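Local coordinates for MSM0271 protein (Mycobacterium smegmatis, PDB 5SUH) that forms, as a double-ringed trimer, part of the protein shell of the RMM bacterial microcompartment and may help control passage across it, at residues A[137-142]-A[172-177]; A[67-72]-A[178-183]; A[87-92]-A[113-118]; A[34-39]-A[129-134]; A[43-48]-A[188-193]. All blocks are in the same frame, centred on the assembly; numbering follows the deposited sequence.

Contact 1 (A[137-142]-A[172-177])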
# COMPACT_ATOMS: atom_id res chain seq x y z
N PRO A 137 15.40 3.45 -30.16
CA PRO A 137 14.08 3.88 -29.67
C PRO A 137 12.99 3.77 -30.72
O PRO A 137 13.20 4.11 -31.88
CB PRO A 137 14.31 5.35 -29.29
CG PRO A 137 15.81 5.41 -28.96
CD PRO A 137 16.45 4.47 -29.94
N ARG A 138 11.85 3.23 -30.31
CA ARG A 138 10.67 3.17 -31.17
C ARG A 138 9.57 4.02 -30.56
O ARG A 138 9.13 3.76 -29.45
CB ARG A 138 10.16 1.75 -31.37
CG ARG A 138 8.82 1.74 -32.10
CD ARG A 138 8.65 0.51 -32.96
NE ARG A 138 8.64 -0.73 -32.17
CZ ARG A 138 7.53 -1.33 -31.75
NH1 ARG A 138 6.33 -0.82 -32.04
NH2 ARG A 138 7.61 -2.45 -31.04
N VAL A 139 9.15 5.04 -31.30
CA VAL A 139 8.08 5.91 -30.86
C VAL A 139 6.71 5.25 -31.04
O VAL A 139 6.38 4.80 -32.13
CB VAL A 139 8.16 7.21 -31.60
CG1 VAL A 139 6.94 8.02 -31.33
CG2 VAL A 139 9.45 7.93 -31.16
N LEU A 140 5.92 5.17 -29.97
CA LEU A 140 4.61 4.50 -30.00
C LEU A 140 3.46 5.49 -30.16
O LEU A 140 2.47 5.19 -30.79
CB LEU A 140 4.38 3.67 -28.73
CG LEU A 140 5.33 2.48 -28.50
CD1 LEU A 140 5.03 1.72 -27.21
CD2 LEU A 140 5.28 1.55 -29.67
N PHE A 141 3.61 6.67 -29.56
CA PHE A 141 2.56 7.69 -29.58
C PHE A 141 3.10 9.03 -29.06
O PHE A 141 4.00 9.08 -28.22
CB PHE A 141 1.35 7.23 -28.73
CG PHE A 141 0.16 8.15 -28.82
CD1 PHE A 141 -0.74 8.06 -29.88
CD2 PHE A 141 -0.05 9.13 -27.85
CE1 PHE A 141 -1.83 8.91 -29.98
CE2 PHE A 141 -1.14 10.01 -27.93
CZ PHE A 141 -2.03 9.89 -29.01
N HIS A 142 2.59 10.12 -29.61
CA HIS A 142 2.76 11.45 -29.00
C HIS A 142 1.60 12.36 -29.43
O HIS A 142 0.98 12.15 -30.49
CB HIS A 142 4.14 12.08 -29.30
CG HIS A 142 4.42 12.27 -30.76
ND1 HIS A 142 3.74 13.19 -31.54
CD2 HIS A 142 5.30 11.67 -31.58
CE1 HIS A 142 4.19 13.13 -32.77
NE2 HIS A 142 5.15 12.23 -32.83
N LEU A 172 1.67 17.61 -22.95
CA LEU A 172 2.32 16.73 -23.92
C LEU A 172 2.44 15.31 -23.37
O LEU A 172 2.94 15.11 -22.25
CB LEU A 172 3.71 17.24 -24.26
CG LEU A 172 4.68 16.25 -24.91
CD1 LEU A 172 4.24 15.83 -26.32
CD2 LEU A 172 6.07 16.85 -24.92
N VAL A 173 1.98 14.33 -24.14
CA VAL A 173 2.20 12.94 -23.75
C VAL A 173 3.08 12.31 -24.81
O VAL A 173 2.93 12.60 -26.01
CB VAL A 173 0.87 12.11 -23.57
CG1 VAL A 173 0.10 12.54 -22.30
CG2 VAL A 173 -0.03 12.21 -24.80
N TYR A 174 4.02 11.47 -24.38
CA TYR A 174 4.98 10.84 -25.29
C TYR A 174 5.27 9.40 -24.84
O TYR A 174 5.70 9.16 -23.69
CB TYR A 174 6.28 11.63 -25.32
CG TYR A 174 6.99 11.65 -26.65
CD1 TYR A 174 7.19 12.85 -27.33
CD2 TYR A 174 7.50 10.47 -27.22
CE1 TYR A 174 7.86 12.88 -28.56
CE2 TYR A 174 8.16 10.50 -28.44
CZ TYR A 174 8.35 11.72 -29.10
OH TYR A 174 9.00 11.77 -30.32
N GLU A 175 5.03 8.46 -25.74
CA GLU A 175 5.21 7.07 -25.41
C GLU A 175 6.24 6.41 -26.34
O GLU A 175 6.17 6.58 -27.56
CB GLU A 175 3.86 6.33 -25.47
CG GLU A 175 3.92 4.90 -24.92
CD GLU A 175 2.57 4.20 -24.81
OE1 GLU A 175 1.57 4.68 -25.41
OE2 GLU A 175 2.50 3.18 -24.11
N MET A 176 7.12 5.60 -25.76
CA MET A 176 8.22 4.95 -26.49
C MET A 176 8.55 3.56 -25.93
O MET A 176 8.12 3.21 -24.81
CB MET A 176 9.48 5.80 -26.41
CG MET A 176 9.92 5.95 -24.94
SD MET A 176 10.57 7.56 -24.58
CE MET A 176 9.07 8.53 -24.54
N THR A 177 9.35 2.80 -26.68
CA THR A 177 9.86 1.54 -26.16
C THR A 177 11.24 1.22 -26.77
O THR A 177 11.49 1.52 -27.94
CB THR A 177 8.85 0.37 -26.36
OG1 THR A 177 9.31 -0.75 -25.62
CG2 THR A 177 8.66 -0.03 -27.85
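His142 and Tyr174 form a non-hydrogen-bonded pair between the antiparallel strands 138-145 and 170-177, at one margin of the four-stranded sheet of the second circularly permuted BMC domain; a classic beta bulge interrupts the pairing. Their side chains run alongside each other in the same direction, and the ring planes are oblique, 38° apart. His142 CB sits over a face of the Tyr174 ring, 3.8 Å from its centroid, in a CH-pi contact. The imidazole, turned between backbone N and carbonyl carbon (chi1 59°), continues along the phenol. Val139 approaches the same ring at its edge, CG2 lying in the ring plane 4.0 Å from Tyr174 CE2, and the phenol OH bonds to Thr227. On the opposite sheet face Val173 CG2 lies in the plane of the Phe141 ring at its edge, 4.0 Å from Phe141 CE2, while Pro74 of a second subunit packs against Phe141. The extended Glu175 passes Leu140 and carries its carboxylate to a salt bridge with Arg209 and to Leu76 N of that subunit. At the bulge, Leu140 N (2.8 Å) and Phe141 N (3.2 Å) both donate to Glu175 O, reaching it from the same face of its carbonyl plane.

Contact 2 (A[67-72]-A[178-183])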
# COMPACT_ATOMS: atom_id res chain seq x y z
N ALA A 67 24.52 10.47 -14.97
CA ALA A 67 23.95 9.13 -14.77
C ALA A 67 24.20 8.13 -15.90
O ALA A 67 24.34 8.50 -17.07
CB ALA A 67 22.46 9.24 -14.53
N LEU A 68 24.27 6.86 -15.52
CA LEU A 68 24.26 5.76 -16.48
C LEU A 68 22.98 4.96 -16.31
O LEU A 68 22.68 4.53 -15.18
CB LEU A 68 25.47 4.85 -16.30
CG LEU A 68 25.43 3.65 -17.26
CD1 LEU A 68 25.74 4.10 -18.70
CD2 LEU A 68 26.37 2.57 -16.81
N ILE A 69 22.22 4.76 -17.39
CA ILE A 69 20.98 3.99 -17.31
C ILE A 69 21.08 2.73 -18.16
O ILE A 69 21.52 2.79 -19.32
CB ILE A 69 19.74 4.78 -17.77
CG1 ILE A 69 19.90 5.28 -19.22
CG2 ILE A 69 19.47 5.92 -16.81
CD1 ILE A 69 18.62 5.89 -19.85
N VAL A 70 20.73 1.58 -17.59
CA VAL A 70 20.82 0.31 -18.30
C VAL A 70 19.55 -0.54 -18.12
O VAL A 70 19.09 -0.76 -16.97
CB VAL A 70 22.06 -0.51 -17.85
CG1 VAL A 70 22.14 -1.83 -18.59
CG2 VAL A 70 23.36 0.31 -17.99
N GLU A 71 19.00 -1.02 -19.23
CA GLU A 71 17.90 -2.00 -19.23
C GLU A 71 18.38 -3.31 -19.90
O GLU A 71 19.02 -3.27 -20.94
CB GLU A 71 16.65 -1.42 -19.95
CG GLU A 71 15.42 -2.33 -19.90
CD GLU A 71 14.17 -1.75 -20.57
OE1 GLU A 71 13.87 -0.54 -20.43
OE2 GLU A 71 13.45 -2.55 -21.21
N VAL A 72 18.12 -4.47 -19.28
CA VAL A 72 18.61 -5.75 -19.83
C VAL A 72 17.61 -6.89 -19.84
O VAL A 72 16.56 -6.85 -19.19
CB VAL A 72 19.82 -6.32 -19.06
CG1 VAL A 72 20.90 -5.27 -18.93
CG2 VAL A 72 19.37 -6.88 -17.69
N PRO A 178 12.18 0.65 -25.97
CA PRO A 178 12.12 0.29 -24.54
C PRO A 178 11.85 1.46 -23.58
O PRO A 178 12.23 2.60 -23.83
CB PRO A 178 13.51 -0.30 -24.24
CG PRO A 178 14.10 -0.63 -25.57
CD PRO A 178 13.51 0.36 -26.55
N ALA A 179 11.21 1.13 -22.46
CA ALA A 179 10.71 2.10 -21.51
C ALA A 179 11.78 3.03 -20.93
O ALA A 179 11.47 4.18 -20.60
CB ALA A 179 10.00 1.35 -20.35
N LEU A 180 13.01 2.55 -20.79
CA LEU A 180 13.98 3.32 -20.02
C LEU A 180 14.42 4.58 -20.79
O LEU A 180 14.92 5.55 -20.18
CB LEU A 180 15.19 2.48 -19.64
CG LEU A 180 16.08 3.04 -18.52
CD1 LEU A 180 15.23 3.45 -17.33
CD2 LEU A 180 17.15 2.07 -18.06
N PHE A 181 14.13 4.62 -22.10
CA PHE A 181 14.48 5.81 -22.90
C PHE A 181 13.67 7.02 -22.48
O PHE A 181 13.99 8.16 -22.85
CB PHE A 181 14.26 5.57 -24.39
CG PHE A 181 15.36 4.80 -25.06
CD1 PHE A 181 16.68 5.22 -24.98
CD2 PHE A 181 15.08 3.62 -25.74
CE1 PHE A 181 17.70 4.51 -25.62
CE2 PHE A 181 16.09 2.90 -26.36
CZ PHE A 181 17.40 3.35 -26.30
N ALA A 182 12.63 6.79 -21.69
CA ALA A 182 11.82 7.88 -21.17
C ALA A 182 12.68 8.79 -20.29
O ALA A 182 12.38 9.99 -20.12
CB ALA A 182 10.64 7.34 -20.40
N ALA A 183 13.72 8.21 -19.71
CA ALA A 183 14.65 8.95 -18.86
C ALA A 183 15.35 10.06 -19.63
O ALA A 183 15.38 11.21 -19.17
CB ALA A 183 15.68 8.01 -18.26
O HOH W 1 10.96 -1.86 -21.90
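The backbones of strand 66-73 and of segment 178-183, which follows a cis peptide bond before Pro178 and runs into helix 182-192, come closest at Glu71 and Leu180, whose CA atoms are 6.7 Å apart, with no backbone-to-backbone hydrogen bond between them. Side chains bridge the gap. Glu71, with CG trans to the backbone N (chi1 -175°) and the chain extended beyond it, runs antiparallel to the Leu180 side chain and delivers OE1 to Leu180 N at 3.2 Å. The bond is bent, 137° at the hydrogen, although the amide meets the oxygen nearly along its C-O axis. Glu71 OE2 accepts from a water at 2.7 Å, which in turn accepts from Ala179 N at 3.1 Å; OE2 also forms a salt bridge with Arg34 and has Pro178 CB 3.8 Å away. One carboxylate thus serves two successive amides, Ala179 and Leu180, directly and through solvent. Beside it, Leu180 CD2 rests 3.8 Å from Ile69 CB, and Ile69 CD1 reaches Ala183 CB at 4.0 Å. The residues of the two segments that meet here are all buried. The arrangement is a seam between the tandem, circularly permuted BMC domains.

Contact 3 (A[87-92]-A[113-118])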
# COMPACT_ATOMS: atom_id res chain seq x y z
N ARG A 87 31.93 -2.47 -8.31
CA ARG A 87 33.23 -2.94 -7.88
C ARG A 87 34.38 -2.37 -8.72
O ARG A 87 35.51 -2.29 -8.25
CB ARG A 87 33.27 -4.47 -7.93
CG ARG A 87 34.39 -5.08 -7.12
CD ARG A 87 34.36 -6.58 -7.21
NE ARG A 87 33.18 -7.18 -6.61
CZ ARG A 87 33.01 -7.37 -5.30
NH1 ARG A 87 31.89 -7.94 -4.87
NH2 ARG A 87 33.94 -6.98 -4.43
N ALA A 88 34.05 -1.87 -9.92
CA ALA A 88 35.03 -1.19 -10.77
C ALA A 88 35.28 0.25 -10.33
O ALA A 88 36.41 0.72 -10.36
CB ALA A 88 34.55 -1.21 -12.20
N VAL A 89 34.19 0.95 -10.00
CA VAL A 89 34.24 2.34 -9.56
C VAL A 89 33.43 2.54 -8.28
O VAL A 89 32.25 2.88 -8.34
CB VAL A 89 33.72 3.29 -10.66
CG1 VAL A 89 34.08 4.73 -10.32
CG2 VAL A 89 34.27 2.88 -12.03
N PRO A 90 34.05 2.35 -7.11
CA PRO A 90 33.37 2.44 -5.81
C PRO A 90 32.68 3.79 -5.53
O PRO A 90 31.79 3.86 -4.68
CB PRO A 90 34.50 2.16 -4.80
CG PRO A 90 35.51 1.37 -5.58
CD PRO A 90 35.46 1.92 -6.97
N GLY A 91 33.12 4.86 -6.21
CA GLY A 91 32.54 6.18 -6.07
C GLY A 91 31.19 6.46 -6.74
O GLY A 91 30.64 7.57 -6.61
N VAL A 92 30.64 5.51 -7.49
CA VAL A 92 29.31 5.73 -8.07
C VAL A 92 28.26 5.18 -7.09
O VAL A 92 28.57 4.34 -6.25
CB VAL A 92 29.14 5.07 -9.49
CG1 VAL A 92 30.20 5.60 -10.48
CG2 VAL A 92 29.17 3.55 -9.43
N LEU A 113 31.74 12.75 -14.30
CA LEU A 113 31.33 12.14 -15.56
C LEU A 113 32.26 10.98 -15.94
O LEU A 113 31.82 9.96 -16.48
CB LEU A 113 31.27 13.19 -16.68
CG LEU A 113 30.88 12.74 -18.10
CD1 LEU A 113 29.53 11.96 -18.14
CD2 LEU A 113 30.86 13.94 -19.08
N ASP A 114 33.54 11.09 -15.58
CA ASP A 114 34.50 10.05 -15.92
C ASP A 114 34.19 8.77 -15.14
O ASP A 114 34.38 7.66 -15.63
CB ASP A 114 35.94 10.51 -15.66
CG ASP A 114 36.98 9.49 -16.11
OD1 ASP A 114 37.18 9.33 -17.34
OD2 ASP A 114 37.61 8.85 -15.23
N GLU A 115 33.68 8.93 -13.92
CA GLU A 115 33.37 7.77 -13.08
C GLU A 115 32.23 6.92 -13.65
O GLU A 115 32.34 5.69 -13.72
CB GLU A 115 33.05 8.25 -11.65
CG GLU A 115 34.29 8.66 -10.84
CD GLU A 115 34.01 8.95 -9.36
OE1 GLU A 115 32.84 9.19 -8.99
OE2 GLU A 115 34.98 8.92 -8.57
N VAL A 116 31.17 7.59 -14.13
CA VAL A 116 29.99 6.93 -14.69
C VAL A 116 30.39 6.22 -15.99
O VAL A 116 30.00 5.08 -16.24
CB VAL A 116 28.83 7.93 -14.91
CG1 VAL A 116 27.79 7.37 -15.81
CG2 VAL A 116 28.20 8.29 -13.59
N ARG A 117 31.17 6.92 -16.80
CA ARG A 117 31.74 6.36 -18.03
C ARG A 117 32.51 5.07 -17.78
O ARG A 117 32.26 4.06 -18.45
CB ARG A 117 32.66 7.42 -18.65
CG ARG A 117 33.08 7.23 -20.09
CD ARG A 117 33.97 8.41 -20.50
NE ARG A 117 33.19 9.46 -21.16
CZ ARG A 117 33.28 10.77 -20.86
NH1 ARG A 117 34.13 11.17 -19.93
NH2 ARG A 117 32.52 11.67 -21.50
N ARG A 118 33.42 5.08 -16.82
CA ARG A 118 34.27 3.91 -16.56
C ARG A 118 33.45 2.74 -16.00
O ARG A 118 33.70 1.57 -16.32
CB ARG A 118 35.41 4.27 -15.60
CG ARG A 118 36.60 4.84 -16.34
CD ARG A 118 37.78 5.24 -15.47
NE ARG A 118 37.50 6.01 -14.26
CZ ARG A 118 37.60 5.54 -13.02
NH1 ARG A 118 37.94 4.27 -12.82
NH2 ARG A 118 37.35 6.33 -11.99
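Van der Waals packing, with no hydrogen bond across it, sets Val89 against Glu115 and Arg118, and Val92 against Glu115, where the turn after helix 78-88 meets the beginning of helix 113-127 in the first BMC domain. The turn is a type I beta turn from Val89 to Val92, closed by Val92 N bonding to Val89 O at 3.2 Å. Both valines lie against Glu115 O: Val89 CG2 is 3.8 Å from it and Val92 CG1 3.9 Å from the same oxygen. The other Val89 branch, CG1, which its chi1 of -167° places opposite the backbone N, touches the CB of Glu115 at 3.9 Å. Arg118 crosses Val89 at about a right angle, and both methyls meet its guanidinium: Val89 CG2 comes over one face, 4.0 Å from Arg118 NH1, and Val89 CG1 is 4.0 Å from Arg118 NH2. That group is tethered within its own helix, because Arg118 NE makes a salt bridge of 3.0 Å with Asp114 OD2, approaching from above the carboxylate plane. The extended Glu115 runs up to the Gly91 carbonyl, but its OE1 takes a hydrogen bond from Ser110. A third subunit approaches the turn with Gln151, whose NE2 bonds to Val92 O. The charged ends of Glu115 and Arg118 therefore find polar partners within the first domain, and the junction with the turn relies on methyls set against a carbonyl oxygen, methylenes and the flat guanidinium face.

Contact 4 (A[34-39]-A[129-134])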
# COMPACT_ATOMS: atom_id res chain seq x y z
N ARG A 34 19.26 -3.95 -23.70
CA ARG A 34 18.11 -3.33 -24.35
C ARG A 34 18.34 -1.83 -24.45
O ARG A 34 18.12 -1.23 -25.50
CB ARG A 34 16.83 -3.56 -23.53
CG ARG A 34 16.55 -4.99 -23.21
CD ARG A 34 15.21 -5.43 -23.66
NE ARG A 34 14.15 -4.48 -23.37
CZ ARG A 34 12.98 -4.51 -24.00
NH1 ARG A 34 12.76 -5.44 -24.93
NH2 ARG A 34 12.05 -3.61 -23.75
N VAL A 35 18.79 -1.25 -23.33
CA VAL A 35 19.11 0.17 -23.25
C VAL A 35 20.47 0.37 -22.56
O VAL A 35 20.72 -0.25 -21.53
CB VAL A 35 18.04 0.95 -22.45
CG1 VAL A 35 18.43 2.42 -22.36
CG2 VAL A 35 16.70 0.81 -23.08
N TYR A 36 21.34 1.21 -23.13
CA TYR A 36 22.63 1.58 -22.51
C TYR A 36 22.93 3.05 -22.81
O TYR A 36 23.30 3.38 -23.94
CB TYR A 36 23.78 0.69 -23.02
CG TYR A 36 25.17 1.07 -22.50
CD1 TYR A 36 25.98 1.99 -23.19
CD2 TYR A 36 25.67 0.52 -21.32
CE1 TYR A 36 27.24 2.35 -22.70
CE2 TYR A 36 26.93 0.87 -20.84
CZ TYR A 36 27.70 1.78 -21.52
OH TYR A 36 28.94 2.10 -21.01
N LEU A 37 22.83 3.92 -21.82
CA LEU A 37 22.95 5.35 -22.08
C LEU A 37 23.55 6.20 -20.98
O LEU A 37 23.17 6.11 -19.81
CB LEU A 37 21.57 5.94 -22.38
CG LEU A 37 21.32 6.38 -23.83
CD1 LEU A 37 20.16 7.36 -23.86
CD2 LEU A 37 22.57 6.97 -24.50
N LEU A 38 24.49 7.06 -21.38
CA LEU A 38 24.94 8.19 -20.56
C LEU A 38 24.02 9.37 -20.67
O LEU A 38 23.84 9.94 -21.74
CB LEU A 38 26.34 8.65 -20.92
CG LEU A 38 27.45 8.22 -19.97
CD1 LEU A 38 27.57 6.73 -19.94
CD2 LEU A 38 28.72 8.81 -20.50
N VAL A 39 23.44 9.72 -19.54
CA VAL A 39 22.64 10.92 -19.38
C VAL A 39 23.47 11.97 -18.68
O VAL A 39 23.67 11.92 -17.48
CB VAL A 39 21.38 10.62 -18.60
CG1 VAL A 39 20.58 11.87 -18.43
CG2 VAL A 39 20.58 9.49 -19.29
N ASN A 129 29.48 -7.14 -24.23
CA ASN A 129 28.60 -6.30 -25.05
C ASN A 129 29.23 -4.98 -25.55
O ASN A 129 30.27 -4.53 -25.05
CB ASN A 129 27.31 -5.98 -24.29
CG ASN A 129 26.41 -7.19 -24.12
OD1 ASN A 129 25.77 -7.63 -25.05
ND2 ASN A 129 26.31 -7.68 -22.90
N ARG A 130 28.56 -4.35 -26.51
CA ARG A 130 28.91 -3.01 -26.96
C ARG A 130 27.71 -2.07 -26.93
O ARG A 130 26.56 -2.52 -26.90
CB ARG A 130 29.47 -3.03 -28.39
CG ARG A 130 30.57 -4.02 -28.60
CD ARG A 130 30.87 -4.19 -30.07
NE ARG A 130 31.93 -5.18 -30.25
CZ ARG A 130 32.32 -5.69 -31.41
NH1 ARG A 130 31.72 -5.38 -32.54
NH2 ARG A 130 33.31 -6.57 -31.42
N ALA A 131 27.99 -0.77 -26.95
CA ALA A 131 26.94 0.24 -26.76
C ALA A 131 25.88 0.13 -27.87
O ALA A 131 24.69 0.32 -27.65
CB ALA A 131 27.55 1.64 -26.75
N GLU A 132 26.30 -0.23 -29.07
CA GLU A 132 25.36 -0.22 -30.18
C GLU A 132 24.63 -1.56 -30.27
O GLU A 132 23.86 -1.77 -31.20
CB GLU A 132 26.07 0.17 -31.49
CG GLU A 132 27.17 -0.76 -32.02
CD GLU A 132 28.57 -0.49 -31.43
OE1 GLU A 132 28.70 0.27 -30.43
OE2 GLU A 132 29.54 -1.02 -32.02
N ASP A 133 24.83 -2.43 -29.28
CA ASP A 133 24.03 -3.67 -29.19
C ASP A 133 22.63 -3.37 -28.62
O ASP A 133 21.74 -4.21 -28.70
CB ASP A 133 24.69 -4.71 -28.25
CG ASP A 133 25.89 -5.41 -28.84
OD1 ASP A 133 26.03 -5.51 -30.08
OD2 ASP A 133 26.72 -5.86 -28.02
N GLN A 134 22.41 -2.16 -28.09
CA GLN A 134 21.09 -1.79 -27.56
C GLN A 134 20.02 -1.66 -28.66
O GLN A 134 20.34 -1.62 -29.87
CB GLN A 134 21.16 -0.48 -26.75
CG GLN A 134 21.10 0.83 -27.58
CD GLN A 134 21.18 2.09 -26.69
OE1 GLN A 134 20.78 2.07 -25.52
NE2 GLN A 134 21.64 3.19 -27.27
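An edge strand of the first BMC sheet here meets the connection between helix 113-127 and strand 138-145: Tyr36, on strand 32-39, is engaged by Gln134 and Ala131 from that connection. The strand turns a corner at Arg34, where Arg34 and Val35 both face Glu71 in a classic beta bulge. Along the strand, Val35, Leu37 and Val39 pair through their backbones with strand 66-73, whereas the Tyr36 amide is turned to the loop. Gln134 OE1 accepts from Tyr36 N at 2.6 Å, nearly straight at 174°, with the donor tilted 35° out of the side-chain carbonyl plane. The glutamine reaches that point because its chain is extended beyond CG; lower down, its CB packs 3.4 Å from Arg34 O. The NE2 end makes a weak hydrogen bond to Glu234 O. Tyr36 CD1 lies 3.9 Å from Ala131 CB, which approaches the ring obliquely. The short 3-10 segment carrying that alanine is held by Asp133, whose OD2 accepts from Arg130 N at 2.8 Å while Asp133 N bonds to Arg130 O. Just beyond, Arg34 and Leu135 share a backbone hydrogen bond. A buried side-chain amide thus supplies the acceptor for a strand amide turned away from strand 66-73, and between the two segments this one hydrogen bond is joined by a small apolar touch.

Contact 5 (A[43-48]-A[188-193])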
# COMPACT_ATOMS: atom_id res chain seq x y z
N GLN A 43 19.02 17.77 -15.11
CA GLN A 43 18.25 18.98 -14.82
C GLN A 43 17.48 18.83 -13.48
O GLN A 43 17.18 17.72 -13.07
CB GLN A 43 17.32 19.32 -15.99
CG GLN A 43 18.00 19.42 -17.32
CD GLN A 43 19.10 20.49 -17.36
OE1 GLN A 43 18.83 21.69 -17.31
NE2 GLN A 43 20.35 20.05 -17.44
N ARG A 44 17.14 19.93 -12.81
CA ARG A 44 16.71 19.80 -11.41
C ARG A 44 15.33 19.14 -11.19
O ARG A 44 15.16 18.41 -10.21
CB ARG A 44 16.76 21.16 -10.72
CG ARG A 44 15.66 22.10 -11.07
CD ARG A 44 15.79 23.37 -10.25
NE ARG A 44 14.67 24.27 -10.48
CZ ARG A 44 14.56 25.48 -9.94
NH1 ARG A 44 15.51 25.94 -9.13
NH2 ARG A 44 13.49 26.22 -10.21
N GLN A 45 14.37 19.35 -12.09
CA GLN A 45 13.07 18.68 -11.94
C GLN A 45 13.19 17.19 -12.14
O GLN A 45 12.53 16.39 -11.47
CB GLN A 45 12.05 19.19 -12.93
CG GLN A 45 11.32 20.37 -12.51
CD GLN A 45 10.12 20.59 -13.38
OE1 GLN A 45 9.06 19.97 -13.17
NE2 GLN A 45 10.25 21.47 -14.37
N PHE A 46 13.99 16.82 -13.12
CA PHE A 46 14.05 15.42 -13.44
C PHE A 46 14.85 14.68 -12.38
O PHE A 46 14.49 13.56 -12.03
CB PHE A 46 14.59 15.19 -14.85
CG PHE A 46 14.82 13.75 -15.15
CD1 PHE A 46 13.75 12.87 -15.16
CD2 PHE A 46 16.11 13.27 -15.38
CE1 PHE A 46 13.98 11.52 -15.41
CE2 PHE A 46 16.35 11.93 -15.63
CZ PHE A 46 15.29 11.05 -15.65
N ALA A 47 15.87 15.35 -11.84
CA ALA A 47 16.73 14.78 -10.79
C ALA A 47 15.94 14.48 -9.52
O ALA A 47 16.19 13.49 -8.83
CB ALA A 47 17.88 15.71 -10.48
N ALA A 48 14.95 15.31 -9.25
CA ALA A 48 14.17 15.17 -8.04
C ALA A 48 13.10 14.12 -8.26
O ALA A 48 12.77 13.34 -7.37
CB ALA A 48 13.54 16.50 -7.66
N GLU A 188 16.12 15.74 -21.52
CA GLU A 188 16.38 16.61 -22.66
C GLU A 188 15.30 17.72 -22.77
O GLU A 188 15.63 18.90 -23.03
CB GLU A 188 16.45 15.80 -23.97
CG GLU A 188 17.77 15.06 -24.13
CD GLU A 188 18.98 15.98 -23.96
OE1 GLU A 188 19.06 17.03 -24.64
OE2 GLU A 188 19.86 15.66 -23.13
N ALA A 189 14.04 17.36 -22.54
CA ALA A 189 12.95 18.34 -22.57
C ALA A 189 13.17 19.46 -21.55
O ALA A 189 13.01 20.64 -21.86
CB ALA A 189 11.58 17.67 -22.33
N GLU A 190 13.58 19.12 -20.33
CA GLU A 190 13.72 20.17 -19.34
C GLU A 190 14.90 21.11 -19.68
O GLU A 190 14.87 22.31 -19.36
CB GLU A 190 13.90 19.57 -17.94
CG GLU A 190 13.96 20.63 -16.87
CD GLU A 190 14.21 20.10 -15.48
OE1 GLU A 190 14.33 18.86 -15.32
OE2 GLU A 190 14.26 20.93 -14.54
N ARG A 191 15.92 20.58 -20.34
CA ARG A 191 17.09 21.39 -20.67
C ARG A 191 16.71 22.51 -21.66
O ARG A 191 17.24 23.63 -21.61
CB ARG A 191 18.24 20.54 -21.26
CG ARG A 191 19.41 21.37 -21.76
CD ARG A 191 20.65 20.64 -22.32
NE ARG A 191 20.57 19.20 -22.40
CZ ARG A 191 21.13 18.38 -21.50
NH1 ARG A 191 21.77 18.88 -20.44
NH2 ARG A 191 21.03 17.06 -21.64
N VAL A 192 15.82 22.16 -22.56
CA VAL A 192 15.50 22.98 -23.71
C VAL A 192 14.28 23.87 -23.46
O VAL A 192 14.03 24.84 -24.19
CB VAL A 192 15.34 22.01 -24.94
CG1 VAL A 192 13.92 21.95 -25.49
CG2 VAL A 192 16.38 22.30 -26.02
N ALA A 193 13.57 23.57 -22.38
CA ALA A 193 12.37 24.30 -22.00
C ALA A 193 12.16 24.33 -20.47
O ALA A 193 11.22 23.72 -19.94
CB ALA A 193 11.16 23.67 -22.71
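Charge-assisted hydrogen bonding dominates: the carboxylate of Glu190 spans the first turn of helix 44-49, with OE2 accepting from Gln45 N at 2.9 Å and OE1 from Phe46 N at 3.0 Å. Each oxygen uses its syn lone pair, but the grip is uneven, straighter at Gln45 N (161°) than at Phe46 N (139°); together the bonds should hold the carboxylate against rotation. The fully extended Glu190 bridges the gap between segments 44-48 and 188-192, whose axes approach to 9.5 Å with N-to-C directions 150° apart. Van der Waals contact comes mainly from Gln43, the N-cap residue: its CB, like that of Gln45, lies against the carboxylate, and its bent side chain crosses Arg191 at about a right angle, with Gln43 OE1 3.8 Å from Arg191 CA. Among outer partners, Gln43 NE2 bonds to Asp41 O, the Gln45 amide bonds to Leu196 O and Val198 N, and Tyr62 of a fourth subunit packs on Arg44 and Gln45. The buried negative charge faces a helix N terminus, whose amides and dipole would be expected to stabilise its ionised form.

Overall arrangement
Contacts 2 and 5 join the tandem BMC domains, whereas contacts 1, 3 and 4 each lie within one; contacts 1 and 3 are about 31 Å apart between centres and on opposite sides of the chain's centre. Contact 2 is the hub, its own centre about 5 Å from that of the chain. Its strand pairs with that of contact 4, whose centre is about 9 Å away, and Leu68 packs on Val116 of contact 3. Toward the second domain, Met176 SD of contact 1 lies 3.6 Å from Ala182 N, and Ala183 O touches Phe46 CZ of contact 5, 3.5 Å apart. Contacts 1 and 5 stay about 6 Å apart at their nearest atoms, although strand 170-177 leads along the chain into helix 182-192.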